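Local coordinates for protein exonuclease (Laribacter hongkongensis, PDB 3SYY) that digests double-stranded DNA as an alkaline exonuclease with strict 5'-to-3' polarity and carries bound magnesium ions, at residues H70-Y75 and S100-V105; L110-C115 and I135-T140. All blocks are in the same frame, centred on the assembly; numbering follows the deposited sequence.

Contact 1: residues H70-Y75 and S100-V105; sequences HARARY and SPDGLV. With MG (magnesium ion), chain B.
The PD of the PD-(D/E)XK nuclease motif, P101-D102, enters this contact through the backbone: R72, from helix 59-79, grips the carbonyl of D102 while the D102 carboxylate serves the metal. The evidence for a side-on grip is that two guanidinium nitrogens converge on one acceptor, NE of R72 lying 3.1 Å from O of D102 and NH2 of R72 3.0 Å from that same oxygen. Both bonds run within about 13° of the guanidinium plane, so the carbonyl meets the edge of the group and not its face. They are not equivalent at the oxygen: NH2 lies in the carbonyl plane on a lone pair, whereas NE is tilted from it. A bend at chi3 (-71°) in an otherwise extended chain turns the guanidinium edge to its target, and a salt bridge from NH2 to E68 on the same helix further steadies it.

The carboxylate of D102 stands nearly perpendicular to the guanidinium, with planes 81° apart, and NH2 of R72 remains 4.5 Å from OD1 of D102, beyond a salt bridge. OD2 of D102 instead binds magnesium at 2.4 Å, and OD1 of D102 accepts a hydrogen bond from metal-bound water 1 at 2.7 Å. R72 is thus a second-shell residue, holding the main chain from which a first-shell ligand projects.

Further along, Y75 and V105 meet from opposite directions, OH of Y75 lying 3.6 Å from CG1 of V105 in van der Waals contact; the polar partner of that hydroxyl is OD2 of D151. Helix 59-79 lies on one face of the mixed five-stranded sheet: A71 and R72 touch I113 and Y75 touches I111 on strand 109-114, the neighbour of strand 103-105, and Y75 also reaches strands 149-155 and 165-171.

Contact 2: residues L110-C115 and I135-T140; sequences LIEIKC and IKQMQT. With MG (magnesium ion), chain B.
One amine ties a helix to a metal ligand here: NZ of K114 bonds at once to the amide of Q137 and to the carboxylate of E112. E112 and K114 are the E and K of the E-X-K half of the PD-(D/E)XK motif, on strand 109-114, and Q137 belongs to helix 132-145. The short strand and helix axes approach to 9.9 Å at 150°; the helix runs roughly antiparallel to the strand, and side chains bridge the gap.

NZ of K114 gives a hydrogen bond of 2.8 Å to OE1 of Q137, arriving in the carbonyl plane on a lone pair at a C=O...N angle of 120°. Q137 spans the gap because its chain is extended, CG anti to the backbone N (chi1 177°) and straight beyond. NZ of K114 also forms a salt bridge with OE2 of E112 at 2.7 Å, but approaches that oxygen from above the carboxylate plane. OE2 of E112 is also 2.3 Å from magnesium, so one oxygen serves both lysine and metal. Together, these bonds probably fix the rotation of the E112 carboxylate. The ring of Y134 adds a cation-pi contact to K114.

Beside this polar cluster the aliphatic beginnings of two chains pack, CB of E112 lying 3.9 Å from CG of M138. The metal shell includes a main-chain ligand, O of I113, 2.4 Å from the magnesium, and water 2, which accepts a longer hydrogen bond of 3.3 Å from NZ of K114.

Both contacts are buried, contact 2 nearer the centre of the chain (about 7 Å between centres, against 14 Å). They share the magnesium bound by D102, E112 and I113; S100 and E112 contribute to a second magnesium site. On different faces of the five-stranded sheet, contact 1 brings helix 59-79 to strand 103-105 and the turn before it, contact 2 helix 132-145 to strand 109-114. Each contains a metal ligand, held differently: in contact 1 an arginine grips main chain behind it, in contact 2 a lysine bonds to the ligand oxygen. Probable hydrogen bonds join them, I111 N to G103 O at 3.1 Å and I113 N to D102 OD2 at 2.8 Å.

Contact 1: residues H70-Y75 and S100-V105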
ATOM      1  N   HIS A  70      19.821   3.723  21.636  1.00 31.08           N
ATOM      2  CA  HIS A  70      20.534   5.006  21.598  1.00 29.75           C
ATOM      3  C   HIS A  70      19.668   5.921  22.401  1.00 29.22           C
ATOM      4  O   HIS A  70      20.176   6.685  23.239  1.00 28.41           O
ATOM      5  CB  HIS A  70      20.663   5.584  20.179  1.00 30.30           C
ATOM      6  CG  HIS A  70      21.582   4.839  19.245  1.00 29.03           C
ATOM      7  ND1 HIS A  70      21.509   3.476  19.006  1.00 33.35           N
ATOM      8  CD2 HIS A  70      22.520   5.315  18.388  1.00 29.01           C
ATOM      9  CE1 HIS A  70      22.400   3.143  18.088  1.00 31.07           C
ATOM     10  NE2 HIS A  70      23.010   4.244  17.683  1.00 34.17           N
ATOM     11  N   ALA A  71      18.362   5.921  22.111  1.00 28.24           N
ATOM     12  CA  ALA A  71      17.418   6.763  22.825  1.00 28.82           C
ATOM     13  C   ALA A  71      17.433   6.475  24.332  1.00 28.90           C
ATOM     14  O   ALA A  71      17.390   7.419  25.149  1.00 28.50           O
ATOM     15  CB  ALA A  71      15.956   6.580  22.277  1.00 29.65           C
ATOM     16  N   ARG A  72      17.450   5.197  24.681  1.00 28.36           N
ATOM     17  CA  ARG A  72      17.505   4.770  26.092  1.00 30.70           C
ATOM     18  C   ARG A  72      18.769   5.396  26.735  1.00 31.39           C
ATOM     19  O   ARG A  72      18.680   5.964  27.828  1.00 32.66           O
ATOM     20  CB  ARG A  72      17.537   3.233  26.263  1.00 29.82           C
ATOM     21  CG  ARG A  72      17.343   2.774  27.759  1.00 32.70           C
ATOM     22  CD  ARG A  72      17.198   1.198  27.912  1.00 37.18           C
ATOM     23  NE  ARG A  72      15.889   0.756  27.376  1.00 42.60           N
ATOM     24  CZ  ARG A  72      15.677   0.219  26.165  1.00 44.43           C
ATOM     25  NH1 ARG A  72      16.687  -0.007  25.316  1.00 47.70           N
ATOM     26  NH2 ARG A  72      14.446  -0.098  25.786  1.00 41.80           N
ATOM     27  N   ALA A  73      19.915   5.299  26.057  1.00 32.58           N
ATOM     28  CA  ALA A  73      21.155   5.844  26.610  1.00 32.93           C
ATOM     29  C   ALA A  73      21.037   7.348  26.747  1.00 33.12           C
ATOM     30  O   ALA A  73      21.361   7.874  27.803  1.00 34.38           O
ATOM     31  CB  ALA A  73      22.362   5.457  25.790  1.00 33.11           C
ATOM     32  N   ARG A  74      20.555   8.038  25.717  1.00 32.21           N
ATOM     33  CA  ARG A  74      20.367   9.480  25.777  1.00 31.95           C
ATOM     34  C   ARG A  74      19.494   9.914  26.956  1.00 32.80           C
ATOM     35  O   ARG A  74      19.754  10.961  27.601  1.00 31.12           O
ATOM     36  CB  ARG A  74      19.800  10.034  24.460  1.00 30.94           C
ATOM     37  CG  ARG A  74      19.608  11.561  24.443  1.00 31.81           C
ATOM     38  CD  ARG A  74      20.996  12.344  24.421  1.00 29.44           C
ATOM     39  NE  ARG A  74      20.730  13.733  24.038  1.00 32.75           N
ATOM     40  CZ  ARG A  74      20.770  14.229  22.792  1.00 34.04           C
ATOM     41  NH1 ARG A  74      21.164  13.491  21.758  1.00 32.82           N
ATOM     42  NH2 ARG A  74      20.448  15.496  22.579  1.00 31.05           N
ATOM     43  N   TYR A  75      18.432   9.151  27.226  1.00 31.02           N
ATOM     44  CA  TYR A  75      17.547   9.504  28.334  1.00 30.07           C
ATOM     45  C   TYR A  75      18.330   9.464  29.658  1.00 31.06           C
ATOM     46  O   TYR A  75      18.199  10.378  30.460  1.00 33.29           O
ATOM     47  CB  TYR A  75      16.384   8.507  28.421  1.00 28.26           C
ATOM     48  CG  TYR A  75      15.568   8.577  29.686  1.00 27.01           C
ATOM     49  CD1 TYR A  75      14.590   9.558  29.851  1.00 24.66           C
ATOM     50  CD2 TYR A  75      15.752   7.647  30.718  1.00 29.34           C
ATOM     51  CE1 TYR A  75      13.785   9.590  30.973  1.00 30.55           C
ATOM     52  CE2 TYR A  75      14.950   7.689  31.875  1.00 30.20           C
ATOM     53  CZ  TYR A  75      13.978   8.657  31.991  1.00 29.31           C
ATOM     54  OH  TYR A  75      13.143   8.755  33.086  1.00 29.22           O
ATOM     55  N   SER A 100       4.461  -3.959  27.884  1.00 32.68           N
ATOM     56  CA  SER A 100       5.866  -4.114  27.737  1.00 34.99           C
ATOM     57  C   SER A 100       6.532  -2.718  27.725  1.00 34.46           C
ATOM     58  O   SER A 100       6.857  -2.189  26.645  1.00 33.76           O
ATOM     59  CB  SER A 100       6.139  -4.863  26.438  1.00 36.80           C
ATOM     60  OG  SER A 100       7.494  -5.232  26.394  1.00 43.50           O
ATOM     61  N   PRO A 101       6.732  -2.108  28.916  1.00 33.52           N
ATOM     62  CA  PRO A 101       7.378  -0.789  28.856  1.00 32.57           C
ATOM     63  C   PRO A 101       8.828  -0.935  28.360  1.00 31.30           C
ATOM     64  O   PRO A 101       9.392  -2.023  28.420  1.00 30.33           O
ATOM     65  CB  PRO A 101       7.274  -0.248  30.299  1.00 34.08           C
ATOM     66  CG  PRO A 101       6.978  -1.442  31.179  1.00 34.01           C
ATOM     67  CD  PRO A 101       6.387  -2.538  30.293  1.00 34.09           C
ATOM     68  N   ASP A 102       9.400   0.143  27.824  1.00 30.19           N
ATOM     69  CA  ASP A 102      10.782   0.134  27.381  1.00 29.60           C
ATOM     70  C   ASP A 102      11.797   0.236  28.551  1.00 30.14           C
ATOM     71  O   ASP A 102      12.982   0.077  28.342  1.00 30.86           O
ATOM     72  CB  ASP A 102      11.001   1.264  26.364  1.00 30.08           C
ATOM     73  CG  ASP A 102      10.265   0.996  25.041  1.00 29.72           C
ATOM     74  OD1 ASP A 102      10.123  -0.188  24.705  1.00 29.20           O
ATOM     75  OD2 ASP A 102       9.787   1.928  24.407  1.00 27.73           O
ATOM     76  N   GLY A 103      11.328   0.470  29.762  1.00 30.41           N
ATOM     77  CA  GLY A 103      12.235   0.355  30.928  1.00 31.40           C
ATOM     78  C   GLY A 103      11.502   0.647  32.219  1.00 31.30           C
ATOM     79  O   GLY A 103      10.535   1.387  32.227  1.00 31.98           O
ATOM     80  N   LEU A 104      11.951   0.031  33.306  1.00 33.09           N
ATOM     81  CA  LEU A 104      11.550   0.487  34.663  1.00 33.85           C
ATOM     82  C   LEU A 104      12.518   1.568  35.110  1.00 33.38           C
ATOM     83  O   LEU A 104      13.741   1.392  35.023  1.00 34.37           O
ATOM     84  CB  LEU A 104      11.637  -0.669  35.651  1.00 34.18           C
ATOM     85  CG  LEU A 104      10.816  -1.950  35.378  1.00 36.66           C
ATOM     86  CD1 LEU A 104      10.769  -2.826  36.647  1.00 36.99           C
ATOM     87  CD2 LEU A 104       9.411  -1.646  34.884  1.00 36.11           C
ATOM     88  N   VAL A 105      11.976   2.673  35.571  1.00 33.78           N
ATOM     89  CA  VAL A 105      12.809   3.818  35.969  1.00 35.59           C
ATOM     90  C   VAL A 105      12.649   3.995  37.476  1.00 36.79           C
ATOM     91  O   VAL A 105      11.545   4.233  37.964  1.00 36.61           O
ATOM     92  CB  VAL A 105      12.398   5.122  35.287  1.00 34.13           C
ATOM     93  CG1 VAL A 105      13.398   6.237  35.613  1.00 34.40           C
ATOM     94  CG2 VAL A 105      12.309   4.939  33.754  1.00 34.17           C
TER
HETATM   95 MG    MG B 400       8.608   1.918  22.316  1.00 29.54          MG
HETATM   96  O   HOH W   1       9.641  -0.081  22.057  1.00 39.74           O
HETATM   97  O   HOH W   2       7.354   1.818  20.335  1.00 38.75           O

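Contact 2: residues L110-C115 and I135-T140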
ATOM      1  N   LEU A 110       8.588   4.751  34.663  1.00 30.81           N
ATOM      2  CA  LEU A 110       8.677   3.915  33.487  1.00 29.43           C
ATOM      3  C   LEU A 110       9.244   4.800  32.391  1.00 28.46           C
ATOM      4  O   LEU A 110       9.207   5.988  32.525  1.00 29.02           O
ATOM      5  CB  LEU A 110       7.247   3.527  33.061  1.00 28.89           C
ATOM      6  CG  LEU A 110       6.461   2.592  34.003  1.00 28.89           C
ATOM      7  CD1 LEU A 110       5.040   2.440  33.509  1.00 34.08           C
ATOM      8  CD2 LEU A 110       7.114   1.275  34.035  1.00 27.67           C
ATOM      9  N   ILE A 111       9.727   4.203  31.303  1.00 28.13           N
ATOM     10  CA  ILE A 111      10.047   4.977  30.098  1.00 28.35           C
ATOM     11  C   ILE A 111       9.361   4.256  28.918  1.00 27.99           C
ATOM     12  O   ILE A 111       9.327   3.031  28.900  1.00 28.10           O
ATOM     13  CB  ILE A 111      11.590   5.091  29.887  1.00 27.66           C
ATOM     14  CG1 ILE A 111      11.946   5.781  28.566  1.00 30.79           C
ATOM     15  CG2 ILE A 111      12.262   3.738  30.028  1.00 28.71           C
ATOM     16  CD1 ILE A 111      13.438   6.117  28.414  1.00 36.22           C
ATOM     17  N   GLU A 112       8.790   5.028  28.004  1.00 27.61           N
ATOM     18  CA  GLU A 112       8.283   4.477  26.707  1.00 27.42           C
ATOM     19  C   GLU A 112       9.007   5.335  25.666  1.00 26.65           C
ATOM     20  O   GLU A 112       8.949   6.569  25.743  1.00 26.69           O
ATOM     21  CB  GLU A 112       6.768   4.695  26.575  1.00 26.36           C
ATOM     22  CG  GLU A 112       6.246   4.395  25.091  1.00 28.58           C
ATOM     23  CD  GLU A 112       6.534   2.946  24.671  1.00 27.80           C
ATOM     24  OE1 GLU A 112       6.629   2.068  25.576  1.00 27.75           O
ATOM     25  OE2 GLU A 112       6.716   2.651  23.420  1.00 29.68           O
ATOM     26  N   ILE A 113       9.720   4.678  24.762  1.00 25.65           N
ATOM     27  CA  ILE A 113      10.542   5.331  23.745  1.00 25.24           C
ATOM     28  C   ILE A 113       9.906   5.232  22.339  1.00 26.06           C
ATOM     29  O   ILE A 113       9.509   4.134  21.896  1.00 24.50           O
ATOM     30  CB  ILE A 113      11.901   4.635  23.698  1.00 25.10           C
ATOM     31  CG1 ILE A 113      12.669   4.846  25.040  1.00 25.78           C
ATOM     32  CG2 ILE A 113      12.770   5.138  22.486  1.00 26.23           C
ATOM     33  CD1 ILE A 113      13.901   3.973  25.142  1.00 25.64           C
ATOM     34  N   LYS A 114       9.853   6.366  21.629  1.00 25.76           N
ATOM     35  CA  LYS A 114       9.548   6.331  20.191  1.00 25.36           C
ATOM     36  C   LYS A 114      10.757   6.832  19.404  1.00 25.84           C
ATOM     37  O   LYS A 114      11.423   7.844  19.802  1.00 24.45           O
ATOM     38  CB  LYS A 114       8.316   7.190  19.882  1.00 23.50           C
ATOM     39  CG  LYS A 114       7.071   6.924  20.726  1.00 23.43           C
ATOM     40  CD  LYS A 114       6.654   5.463  20.725  1.00 25.53           C
ATOM     41  CE  LYS A 114       5.325   5.248  21.515  1.00 27.67           C
ATOM     42  NZ  LYS A 114       5.043   3.733  21.592  1.00 29.64           N
ATOM     43  N   CYS A 115      11.051   6.158  18.280  1.00 26.38           N
ATOM     44  CA  CYS A 115      12.049   6.632  17.329  1.00 25.49           C
ATOM     45  C   CYS A 115      11.419   6.673  15.933  1.00 26.17           C
ATOM     46  O   CYS A 115      11.672   5.774  15.126  1.00 25.76           O
ATOM     47  CB  CYS A 115      13.242   5.691  17.294  1.00 25.98           C
ATOM     48  SG  CYS A 115      14.209   5.674  18.931  1.00 29.11           S
ATOM     49  N   ILE A 135      -0.832   7.857  25.062  1.00 27.48           N
ATOM     50  CA  ILE A 135      -1.349   8.058  26.433  1.00 29.01           C
ATOM     51  C   ILE A 135      -2.036   6.730  26.914  1.00 29.01           C
ATOM     52  O   ILE A 135      -1.813   6.253  28.027  1.00 29.33           O
ATOM     53  CB  ILE A 135      -2.316   9.293  26.502  1.00 29.38           C
ATOM     54  CG1 ILE A 135      -1.603  10.618  26.108  1.00 30.76           C
ATOM     55  CG2 ILE A 135      -3.014   9.446  27.885  1.00 29.82           C
ATOM     56  CD1 ILE A 135      -0.399  10.979  27.007  1.00 32.61           C
ATOM     57  N   LYS A 136      -2.857   6.129  26.054  1.00 28.91           N
ATOM     58  CA  LYS A 136      -3.503   4.866  26.424  1.00 29.09           C
ATOM     59  C   LYS A 136      -2.495   3.764  26.671  1.00 27.60           C
ATOM     60  O   LYS A 136      -2.608   3.049  27.644  1.00 27.98           O
ATOM     61  CB  LYS A 136      -4.530   4.436  25.385  1.00 29.70           C
ATOM     62  CG  LYS A 136      -5.750   5.408  25.376  1.00 33.43           C
ATOM     63  CD  LYS A 136      -6.743   5.052  24.320  1.00 38.39           C
ATOM     64  CE  LYS A 136      -7.992   5.932  24.490  1.00 39.38           C
ATOM     65  NZ  LYS A 136      -7.697   7.284  23.880  1.00 45.72           N
ATOM     66  N   GLN A 137      -1.478   3.683  25.832  1.00 25.68           N
ATOM     67  CA  GLN A 137      -0.420   2.698  25.993  1.00 26.19           C
ATOM     68  C   GLN A 137       0.274   2.869  27.360  1.00 26.79           C
ATOM     69  O   GLN A 137       0.483   1.925  28.104  1.00 25.29           O
ATOM     70  CB  GLN A 137       0.601   2.884  24.881  1.00 25.41           C
ATOM     71  CG  GLN A 137       1.764   1.935  25.022  1.00 25.30           C
ATOM     72  CD  GLN A 137       2.828   2.166  23.972  1.00 27.41           C
ATOM     73  OE1 GLN A 137       2.861   3.205  23.304  1.00 29.30           O
ATOM     74  NE2 GLN A 137       3.675   1.173  23.783  1.00 26.46           N
ATOM     75  N   MET A 138       0.636   4.112  27.671  1.00 28.58           N
ATOM     76  CA  MET A 138       1.381   4.360  28.891  1.00 28.43           C
ATOM     77  C   MET A 138       0.520   4.214  30.146  1.00 27.61           C
ATOM     78  O   MET A 138       1.016   3.741  31.156  1.00 29.58           O
ATOM     79  CB  MET A 138       2.015   5.742  28.826  1.00 26.76           C
ATOM     80  CG  MET A 138       3.283   5.740  27.878  1.00 28.19           C
ATOM     81  SD  MET A 138       4.002   7.400  27.770  1.00 30.60           S
ATOM     82  CE  MET A 138       2.798   8.393  27.001  1.00 25.62           C
ATOM     83  N   GLN A 139      -0.738   4.609  30.078  1.00 29.45           N
ATOM     84  CA  GLN A 139      -1.624   4.397  31.255  1.00 31.14           C
ATOM     85  C   GLN A 139      -1.774   2.910  31.491  1.00 31.56           C
ATOM     86  O   GLN A 139      -1.788   2.461  32.640  1.00 32.90           O
ATOM     87  CB  GLN A 139      -2.976   5.081  31.088  1.00 29.92           C
ATOM     88  CG  GLN A 139      -2.890   6.635  31.103  1.00 33.37           C
ATOM     89  CD  GLN A 139      -2.394   7.190  32.489  1.00 33.47           C
ATOM     90  OE1 GLN A 139      -2.324   6.443  33.488  1.00 31.92           O
ATOM     91  NE2 GLN A 139      -2.015   8.472  32.513  1.00 34.11           N
ATOM     92  N   THR A 140      -1.853   2.120  30.403  1.00 30.89           N
ATOM     93  CA  THR A 140      -1.921   0.666  30.520  1.00 29.55           C
ATOM     94  C   THR A 140      -0.666   0.068  31.077  1.00 30.40           C
ATOM     95  O   THR A 140      -0.717  -0.896  31.857  1.00 29.63           O
ATOM     96  CB  THR A 140      -2.162   0.001  29.133  1.00 29.85           C
ATOM     97  OG1 THR A 140      -3.390   0.499  28.585  1.00 31.50           O
ATOM     98  CG2 THR A 140      -2.195  -1.531  29.251  1.00 28.79           C
TER
HETATM   99 MG    MG B 400       8.608   1.918  22.316  1.00 29.54          MG
HETATM  100  O   HOH W   2       7.354   1.818  20.335  1.00 38.75           O
HETATM  101  O   HOH W   1       9.641  -0.081  22.057  1.00 39.74           O